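Local coordinates for Lmo2184 protein (Listeria monocytogenes serovar 1/2a, PDB 5JOQ), which serves as the substrate-binding lipoprotein of an ABC transporter and probably binds haem for iron uptake, at the interface of chains A and B. Sequence-based numbering; all coordinates share one arbitrary frame. Chains: chain A/B, Lmo2184 protein.

Contact 1: the interface of chains A and B. Residues chain A 176, 241-242, 245; chain B 178, 180.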
loop_
_atom_site.group_PDB
_atom_site.type_symbol
_atom_site.label_atom_id
_atom_site.label_comp_id
_atom_site.label_asym_id
_atom_site.label_seq_id
_atom_site.Cartn_x
_atom_site.Cartn_y
_atom_site.Cartn_z
ATOM N N PRO A 176 7.580 10.098 -1.656
ATOM C CA PRO A 176 8.337 11.251 -1.157
ATOM C C PRO A 176 9.751 10.863 -0.767
ATOM O O PRO A 176 9.980 9.804 -0.184
ATOM C CB PRO A 176 7.519 11.707 0.066
ATOM C CG PRO A 176 6.126 11.299 -0.262
ATOM C CD PRO A 176 6.261 9.987 -1.011
ATOM N N GLU A 241 -0.254 16.178 -0.288
ATOM C CA GLU A 241 -0.098 17.199 0.743
ATOM C C GLU A 241 1.371 17.395 1.124
ATOM O O GLU A 241 1.792 18.511 1.429
ATOM C CB GLU A 241 -0.891 16.844 2.012
ATOM C CG GLU A 241 -2.363 16.677 1.818
ATOM C CD GLU A 241 -3.111 17.968 1.500
ATOM O OE1 GLU A 241 -2.619 19.101 1.723
ATOM O OE2 GLU A 241 -4.248 17.821 1.042
ATOM N N GLU A 242 2.153 16.317 1.159
ATOM C CA GLU A 242 3.547 16.463 1.563
ATOM C C GLU A 242 4.344 17.247 0.516
ATOM O O GLU A 242 5.144 18.129 0.857
ATOM C CB GLU A 242 4.170 15.079 1.794
ATOM C CG GLU A 242 5.535 15.171 2.547
ATOM C CD GLU A 242 6.732 15.658 1.673
ATOM O OE1 GLU A 242 6.780 15.370 0.457
ATOM O OE2 GLU A 242 7.641 16.319 2.238
ATOM N N THR A 245 4.354 21.057 0.822
ATOM C CA THR A 245 5.061 21.666 1.964
ATOM C C THR A 245 6.571 21.542 1.867
ATOM O O THR A 245 7.283 22.085 2.718
ATOM C CB THR A 245 4.656 21.000 3.279
ATOM O OG1 THR A 245 5.277 19.692 3.327
ATOM C CG2 THR A 245 3.145 20.882 3.361
ATOM N N SER B 178 9.222 11.678 5.426
ATOM C CA SER B 178 8.392 12.751 4.878
ATOM C C SER B 178 7.180 13.075 5.757
ATOM O O SER B 178 6.181 13.603 5.254
ATOM C CB SER B 178 7.927 12.404 3.457
ATOM O OG SER B 178 7.377 11.092 3.405
ATOM N N LEU B 180 4.465 14.837 7.801
ATOM C CA LEU B 180 3.925 16.176 8.014
ATOM C C LEU B 180 3.443 16.330 9.456
ATOM O O LEU B 180 2.893 15.397 10.036
ATOM C CB LEU B 180 2.732 16.433 7.091
ATOM C CG LEU B 180 3.107 16.487 5.600
ATOM C CD1 LEU B 180 1.845 16.504 4.755
ATOM C CD2 LEU B 180 3.909 17.753 5.321
#
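With CG anti to its backbone N (chi1 -166°) and the chain bent at the next bond (chi2 -75°), A:Glu242 lays its methylene part against B:Ser178. The carboxylate runs on past the serine CB, and the contact with B:Ser178 is made mainly by the aliphatic stem. CG lies 3.2 Å from the carbonyl O of B:Ser178. On the serine, OG stands between the backbone N and the carbonyl carbon (chi1 49°), and the CB-OG bond lies side-on against the ring of A:Pro176, whose CB is 3.4 Å from OG. The pair is tight, for CB of A:Pro176 is also 3.5 Å from CB of B:Ser178. B:Leu180 divides its two methyls over the helix surface: CD1 rests 3.6 Å from CA of A:Glu242 and also meets CB of A:Glu241, whereas CD2 packs 3.8 Å from CG2 of A:Thr245, the two side chains crossing obliquely. Hydroxyl OG1 of A:Thr245 turns back into its own helix and donates to the carbonyl O of A:Glu242 over 2.9 Å, which fixes the rotation of the threonine beside the leucine. In the fold, chain A supplies the C-terminal turns of helix 233-245 and a loop proline, and chain B a loop serine and the start of strand 180-182.

Contact 2: the interface of chains A and B. Residues chain A 233-234, 237-238; chain B 79, 100, 229, 270.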
loop_
_atom_site.group_PDB
_atom_site.type_symbol
_atom_site.label_atom_id
_atom_site.label_comp_id
_atom_site.label_asym_id
_atom_site.label_seq_id
_atom_site.Cartn_x
_atom_site.Cartn_y
_atom_site.Cartn_z
ATOM N N ALA A 233 -4.970 5.130 -3.540
ATOM C CA ALA A 233 -5.177 6.542 -3.841
ATOM C C ALA A 233 -5.165 7.378 -2.568
ATOM O O ALA A 233 -4.784 8.558 -2.587
ATOM C CB ALA A 233 -6.512 6.709 -4.567
ATOM N N GLU A 234 -5.679 6.814 -1.476
ATOM C CA GLU A 234 -5.695 7.541 -0.217
ATOM C C GLU A 234 -4.271 7.851 0.236
ATOM O O GLU A 234 -3.993 8.941 0.744
ATOM C CB GLU A 234 -6.501 6.716 0.795
ATOM C CG GLU A 234 -6.747 7.346 2.047
ATOM C CD GLU A 234 -7.679 6.537 2.958
ATOM O OE1 GLU A 234 -8.010 5.344 2.695
ATOM O OE2 GLU A 234 -8.054 7.103 3.991
ATOM N N LYS A 237 -2.882 10.732 -1.964
ATOM C CA LYS A 237 -3.379 12.033 -1.554
ATOM C C LYS A 237 -2.508 12.600 -0.443
ATOM O O LYS A 237 -2.185 13.745 -0.438
ATOM C CB LYS A 237 -4.836 11.981 -1.118
ATOM C CG LYS A 237 -5.412 13.344 -0.787
ATOM C CD LYS A 237 -5.129 14.369 -1.866
ATOM C CE LYS A 237 -5.615 15.756 -1.478
ATOM N NZ LYS A 237 -5.329 16.818 -2.468
ATOM N N MET A 238 -2.113 11.752 0.482
ATOM C CA MET A 238 -1.265 12.134 1.581
ATOM C C MET A 238 0.072 12.629 1.011
ATOM O O MET A 238 0.615 13.617 1.452
ATOM C CB MET A 238 -1.090 10.905 2.471
ATOM C CG MET A 238 -0.237 11.036 3.701
ATOM S SD MET A 238 -0.479 9.660 4.848
ATOM C CE MET A 238 0.052 8.253 3.906
ATOM N N MET B 79 -10.600 10.181 -5.333
ATOM C CA MET B 79 -9.501 11.125 -5.499
ATOM C C MET B 79 -9.369 11.583 -6.944
ATOM O O MET B 79 -8.455 12.359 -7.251
ATOM C CB MET B 79 -8.166 10.490 -5.018
ATOM C CG MET B 79 -8.162 10.036 -3.541
ATOM S SD MET B 79 -8.395 11.444 -2.432
ATOM C CE MET B 79 -8.207 10.658 -0.814
ATOM N N LEU B 100 -10.286 18.122 -1.615
ATOM C CA LEU B 100 -10.087 17.743 -3.007
ATOM C C LEU B 100 -10.434 18.839 -4.015
ATOM O O LEU B 100 -10.296 18.611 -5.214
ATOM C CB LEU B 100 -10.917 16.487 -3.329
ATOM C CG LEU B 100 -10.144 15.177 -3.119
ATOM C CD1 LEU B 100 -8.998 15.024 -4.188
ATOM C CD2 LEU B 100 -9.577 15.107 -1.703
ATOM N N HIS B 229 -2.671 7.283 6.149
ATOM C CA HIS B 229 -4.000 7.025 5.614
ATOM C C HIS B 229 -3.928 6.106 4.389
ATOM O O HIS B 229 -3.165 6.367 3.461
ATOM C CB HIS B 229 -4.645 8.360 5.242
ATOM C CG HIS B 229 -4.743 9.312 6.409
ATOM N ND1 HIS B 229 -5.485 9.031 7.532
ATOM C CD2 HIS B 229 -4.192 10.536 6.621
ATOM C CE1 HIS B 229 -5.403 10.046 8.385
ATOM N NE2 HIS B 229 -4.630 10.977 7.851
ATOM N N MET B 270 -8.209 11.135 6.782
ATOM C CA MET B 270 -7.628 12.473 6.684
ATOM C C MET B 270 -8.678 13.559 6.922
ATOM O O MET B 270 -8.339 14.645 7.410
ATOM C CB MET B 270 -6.986 12.679 5.309
ATOM C CG MET B 270 -5.784 13.609 5.351
ATOM S SD MET B 270 -4.875 13.653 3.765
ATOM C CE MET B 270 -5.895 14.887 2.947
HETATM O O HOH W 1 -7.162 6.721 6.649
HETATM O O HOH W 2 -8.069 9.577 4.368
#
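The N-terminal half of helix 233-245 of chain A lies here against loop residues of chain B and its 3-10 helix 98-100. B:Met79 touches the helix at A:Ala233 and A:Lys237. Its CG meets CB of A:Ala233 at 3.9 Å, and its bent chain (chi2 -63°) brings the terminal methyl CE to 3.6 Å from CB of A:Lys237, the methionine and lysine side chains crossing at about a right angle. Farther out, the lysine meets B:Leu100 tip to tip, CE to CD2 at 4.0 Å, while CE of B:Met270 touches its CG. The lysine thus contributes its aliphatic stem to an apolar cluster. A:Glu234 crosses B:His229 at about a right angle, its carboxylate plane turned only 6° from that of the ring, and rests its CG against CB of the histidine. The two polar groups communicate through water: one molecule joins carboxylate OE2 to ring ND1, and a second joins OE2 to the backbone N of B:Met270. That same backbone N sits over one face of the imidazole, offset toward the rim. A:Met238 adds its thioether SD, 3.5 Å from N of B:His229. At the second water, the N-H of B:Met270 points almost straight at the oxygen, 2.9 Å from N with 169° at the hydrogen.

Contact 3: the interface of chains A and B. Residues chain A 238, 241; chain B 173-174, 227-229, 270.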
loop_
_atom_site.group_PDB
_atom_site.type_symbol
_atom_site.label_atom_id
_atom_site.label_comp_id
_atom_site.label_asym_id
_atom_site.label_seq_id
_atom_site.Cartn_x
_atom_site.Cartn_y
_atom_site.Cartn_z
ATOM N N MET A 238 -2.113 11.752 0.482
ATOM C CA MET A 238 -1.265 12.134 1.581
ATOM C C MET A 238 0.072 12.629 1.011
ATOM O O MET A 238 0.615 13.617 1.452
ATOM C CB MET A 238 -1.090 10.905 2.471
ATOM C CG MET A 238 -0.237 11.036 3.701
ATOM S SD MET A 238 -0.479 9.660 4.848
ATOM C CE MET A 238 0.052 8.253 3.906
ATOM N N GLU A 241 -0.254 16.178 -0.288
ATOM C CA GLU A 241 -0.098 17.199 0.743
ATOM C C GLU A 241 1.371 17.395 1.124
ATOM O O GLU A 241 1.792 18.511 1.429
ATOM C CB GLU A 241 -0.891 16.844 2.012
ATOM C CG GLU A 241 -2.363 16.677 1.818
ATOM C CD GLU A 241 -3.111 17.968 1.500
ATOM O OE1 GLU A 241 -2.619 19.101 1.723
ATOM O OE2 GLU A 241 -4.248 17.821 1.042
ATOM N N MET B 173 1.573 12.854 9.989
ATOM C CA MET B 173 0.886 12.181 8.898
ATOM C C MET B 173 1.924 11.859 7.827
ATOM O O MET B 173 2.624 12.761 7.377
ATOM C CB MET B 173 -0.220 13.091 8.293
ATOM C CG MET B 173 -0.928 12.465 7.157
ATOM S SD MET B 173 -2.143 13.548 6.368
ATOM C CE MET B 173 -1.165 14.803 5.521
ATOM N N GLY B 174 1.998 10.609 7.387
ATOM C CA GLY B 174 2.872 10.318 6.258
ATOM C C GLY B 174 3.680 9.046 6.445
ATOM O O GLY B 174 3.228 8.129 7.143
ATOM N N ALA B 227 -0.425 8.853 11.537
ATOM C CA ALA B 227 -1.457 8.398 10.606
ATOM C C ALA B 227 -0.812 8.162 9.245
ATOM O O ALA B 227 -0.157 9.059 8.705
ATOM C CB ALA B 227 -2.588 9.435 10.466
ATOM N N ALA B 228 -1.022 6.972 8.677
ATOM C CA ALA B 228 -0.618 6.681 7.305
ATOM C C ALA B 228 -1.885 6.282 6.564
ATOM O O ALA B 228 -2.163 5.098 6.404
ATOM C CB ALA B 228 0.446 5.592 7.258
ATOM N N HIS B 229 -2.671 7.283 6.149
ATOM C CA HIS B 229 -4.000 7.025 5.614
ATOM C C HIS B 229 -3.928 6.106 4.389
ATOM O O HIS B 229 -3.165 6.367 3.461
ATOM C CB HIS B 229 -4.645 8.360 5.242
ATOM C CG HIS B 229 -4.743 9.312 6.409
ATOM N ND1 HIS B 229 -5.485 9.031 7.532
ATOM C CD2 HIS B 229 -4.192 10.536 6.621
ATOM C CE1 HIS B 229 -5.403 10.046 8.385
ATOM N NE2 HIS B 229 -4.630 10.977 7.851
ATOM N N MET B 270 -8.209 11.135 6.782
ATOM C CA MET B 270 -7.628 12.473 6.684
ATOM C C MET B 270 -8.678 13.559 6.922
ATOM O O MET B 270 -8.339 14.645 7.410
ATOM C CB MET B 270 -6.986 12.679 5.309
ATOM C CG MET B 270 -5.784 13.609 5.351
ATOM S SD MET B 270 -4.875 13.653 3.765
ATOM C CE MET B 270 -5.895 14.887 2.947
#
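A mainly apolar contact between two copies of the same protein, this patch sets a methionine of one chain into a surface built from strand ends and loops of the other, and so contributes van der Waals packing to the deposited assembly, which may or may not be the biological one. A:Met238 and B:Met173 slide past each other in opposite directions, thioether alongside methylene, with SD of A:Met238 3.7 Å from CG of B:Met173. The stem of A:Met238 leaves the helix extended (chi1 180°, chi2 165°) and turns only at its last torsion (chi3 62°), a bend that directs the methyl along the partner's backbone. SD also lies 3.7 Å from CA of B:Gly174, where the partner has no side chain, and CE comes to 3.8 Å from CA of B:Ala228. B:Met173 in turn carries its CE toward CB of A:Glu241, at 4.1 Å, and its sulfur sits in plane at the edge of the B:His229 ring, linking the methionine contact to the histidine within chain B. Beyond it, the side chain of B:Met270 passes at a slant over the bent chain of A:Glu241, its methyl CE 3.9 Å from carboxylate OE2, a contact without hydrogen bonding. Within the fold, A:Met238 and A:Glu241 belong to the middle of helix 233-245, while B:Met173 ends strand 168-173 and B:Ala227 ends strand 223-227, each strand running into the loop that meets the helix.

One helix of chain A, 233-245, runs through all three contacts, its N-terminal half in contact 2, its middle in contact 3 and its last turns in contact 1. The centres of the C-alpha atoms of contacts 2 and 3 lie about 7 Å apart, those of contacts 1 and 3 about 9 Å, and those of contacts 1 and 2 about 12 Å. Contacts 2 and 3 share A:Met238, B:His229 and B:Met270; contacts 1 and 3 share A:Glu241. They therefore form a continuous strip. The whole interface is not an exact two-fold, and whether this pairing within the three-copy assembly is biological remains uncertain from the structure alone.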